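Local coordinates for ferredoxin-NADP reductase (Neisseria gonorrhoeae MIA_2011_03-10, PDB 5TR9), which probably transfers electrons between NADP(H) and ferredoxin or a similar carrier through its bound flavin-adenine dinucleotide, at residues K26-K31 and E162-D167. Numbering follows the deposited sequence. Where two conformers were deposited one is given.
Sequences KHHTPK and ELIFND
Ile164 lays one of its branches over the imidazole of His28 and sets the other against the same residue's CB. The CD1 methyl sits above one face of the ring, 3.9 Å from the centroid and 19° off the normal, a CH-pi contact displaced toward the rim on the CG side, where CD1 and His28 CG are 3.7 Å apart. Ile164 CG2 meets His28 CB at 3.7 Å, and the two side chains cross at about a right angle. Chi1 of 62° puts CG1 between the backbone N and the carbonyl carbon and leaves CG2 anti to the carbonyl carbon, beside the N; an extended chi2 then carries CD1 out over the ring. Thr29 adds a looser methyl contact, its CG2 reaching Ile164 CG2 at 4.2 Å.

No direct hydrogen bond joins the two segments; a water does so instead. Lying at the edge of the imidazole and in its plane, it is 2.7 Å from His28 ND1 and donates to Ile164 O at 2.8 Å. On the ring's other nitrogen, NE2 is hydrogen-bonded to Thr34 OG1 on strand 32-38, so polar partners at both nitrogens fix the rotation of the ring that Ile164 packs on.

Each backbone is tightly turned here. Thr29 OG1 accepts from Lys31 N at 3.2 Å, forming an ST turn, while residues 163-166 make a type I beta turn leading into helix 166-173. Ile164 also touches Leu32, and the ring of neighbouring Phe165 meets Phe80 edge-to-face. This small, partly exposed contact bridges the two domains of the ferredoxin-NADP reductase fold, joining the hairpin between strands 17-27 and 32-38 of the antiparallel FAD-binding barrel to the loop after strand 150-157 of the parallel-sheet nucleotide-binding domain.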
# COMPACT_ATOMS: atom_id res chain seq x y z
N LYS A 26 3.84 15.69 -7.52
CA LYS A 26 2.46 16.16 -7.44
C LYS A 26 2.08 16.27 -5.97
O LYS A 26 2.15 15.27 -5.25
CB LYS A 26 1.53 15.20 -8.18
CG LYS A 26 0.05 15.56 -8.16
CD LYS A 26 -0.72 14.57 -9.05
CE LYS A 26 -2.21 14.84 -9.07
NZ LYS A 26 -2.50 16.18 -9.64
N HIS A 27 1.70 17.46 -5.52
CA HIS A 27 1.15 17.64 -4.18
C HIS A 27 -0.35 17.38 -4.21
O HIS A 27 -1.10 18.06 -4.93
CB HIS A 27 1.43 19.03 -3.64
CG HIS A 27 2.77 19.15 -2.98
ND1 HIS A 27 3.93 19.35 -3.70
CD2 HIS A 27 3.13 19.09 -1.68
CE1 HIS A 27 4.95 19.42 -2.86
NE2 HIS A 27 4.49 19.27 -1.63
N HIS A 28 -0.79 16.38 -3.45
CA HIS A 28 -2.21 16.15 -3.24
C HIS A 28 -2.74 16.96 -2.07
O HIS A 28 -3.88 17.43 -2.09
CB HIS A 28 -2.46 14.66 -3.03
CG HIS A 28 -1.99 13.82 -4.17
ND1 HIS A 28 -2.85 13.29 -5.11
CD2 HIS A 28 -0.74 13.43 -4.54
CE1 HIS A 28 -2.15 12.60 -6.00
NE2 HIS A 28 -0.87 12.68 -5.68
N THR A 29 -1.91 17.12 -1.04
CA THR A 29 -2.07 18.05 0.07
C THR A 29 -0.69 18.65 0.29
O THR A 29 0.27 18.23 -0.37
CB THR A 29 -2.55 17.35 1.34
OG1 THR A 29 -1.45 16.59 1.87
CG2 THR A 29 -3.74 16.43 1.08
N PRO A 30 -0.53 19.61 1.21
CA PRO A 30 0.81 20.14 1.48
C PRO A 30 1.82 19.08 1.90
O PRO A 30 3.02 19.30 1.71
CB PRO A 30 0.57 21.15 2.61
CG PRO A 30 -0.83 21.64 2.35
CD PRO A 30 -1.57 20.41 1.89
N LYS A 31 1.38 17.95 2.45
CA LYS A 31 2.27 16.95 3.02
C LYS A 31 2.16 15.58 2.37
O LYS A 31 2.86 14.65 2.80
CB LYS A 31 2.01 16.82 4.53
CG LYS A 31 2.19 18.11 5.32
CD LYS A 31 3.64 18.57 5.29
CE LYS A 31 3.82 19.91 5.97
NZ LYS A 31 5.17 20.48 5.72
N GLU A 162 -6.79 13.12 3.72
CA GLU A 162 -5.74 12.15 3.47
C GLU A 162 -6.18 11.03 2.54
O GLU A 162 -5.35 10.21 2.15
CB GLU A 162 -5.23 11.58 4.80
CG GLU A 162 -4.54 12.66 5.62
CD GLU A 162 -4.26 12.27 7.06
OE1 GLU A 162 -5.19 11.84 7.77
OE2 GLU A 162 -3.10 12.45 7.50
N LEU A 163 -7.47 10.97 2.18
CA LEU A 163 -7.97 9.94 1.27
C LEU A 163 -7.73 10.39 -0.17
O LEU A 163 -8.65 10.71 -0.93
CB LEU A 163 -9.45 9.69 1.53
CG LEU A 163 -9.86 9.13 2.90
CD1 LEU A 163 -11.37 9.23 3.10
CD2 LEU A 163 -9.39 7.70 3.07
N ILE A 164 -6.44 10.45 -0.55
CA ILE A 164 -6.10 11.10 -1.81
C ILE A 164 -6.36 10.23 -3.02
O ILE A 164 -6.27 10.73 -4.16
CB ILE A 164 -4.64 11.60 -1.80
CG1 ILE A 164 -3.66 10.44 -1.65
CG2 ILE A 164 -4.42 12.65 -0.68
CD1 ILE A 164 -2.24 10.82 -2.06
N PHE A 165 -6.71 8.96 -2.83
CA PHE A 165 -7.09 8.08 -3.93
C PHE A 165 -8.58 7.79 -3.92
O PHE A 165 -9.04 6.93 -4.69
CB PHE A 165 -6.28 6.78 -3.85
CG PHE A 165 -4.80 7.01 -3.79
CD1 PHE A 165 -4.10 7.36 -4.94
CD2 PHE A 165 -4.11 6.92 -2.59
CE1 PHE A 165 -2.73 7.61 -4.90
CE2 PHE A 165 -2.74 7.18 -2.54
CZ PHE A 165 -2.05 7.52 -3.69
N ASN A 166 -9.35 8.51 -3.09
CA ASN A 166 -10.75 8.17 -2.86
C ASN A 166 -11.58 8.27 -4.13
O ASN A 166 -12.36 7.36 -4.44
CB ASN A 166 -11.32 9.09 -1.78
CG ASN A 166 -12.80 8.90 -1.59
OD1 ASN A 166 -13.24 7.98 -0.91
ND2 ASN A 166 -13.60 9.78 -2.20
N ASP A 167 -11.46 9.39 -4.85
CA ASP A 167 -12.25 9.55 -6.07
C ASP A 167 -11.96 8.45 -7.07
O ASP A 167 -12.88 7.89 -7.69
CB ASP A 167 -11.99 10.92 -6.70
CG ASP A 167 -12.55 12.06 -5.87
OD1 ASP A 167 -13.20 11.79 -4.84
OD2 ASP A 167 -12.33 13.23 -6.25
O HOH W 1 -5.53 13.36 -4.78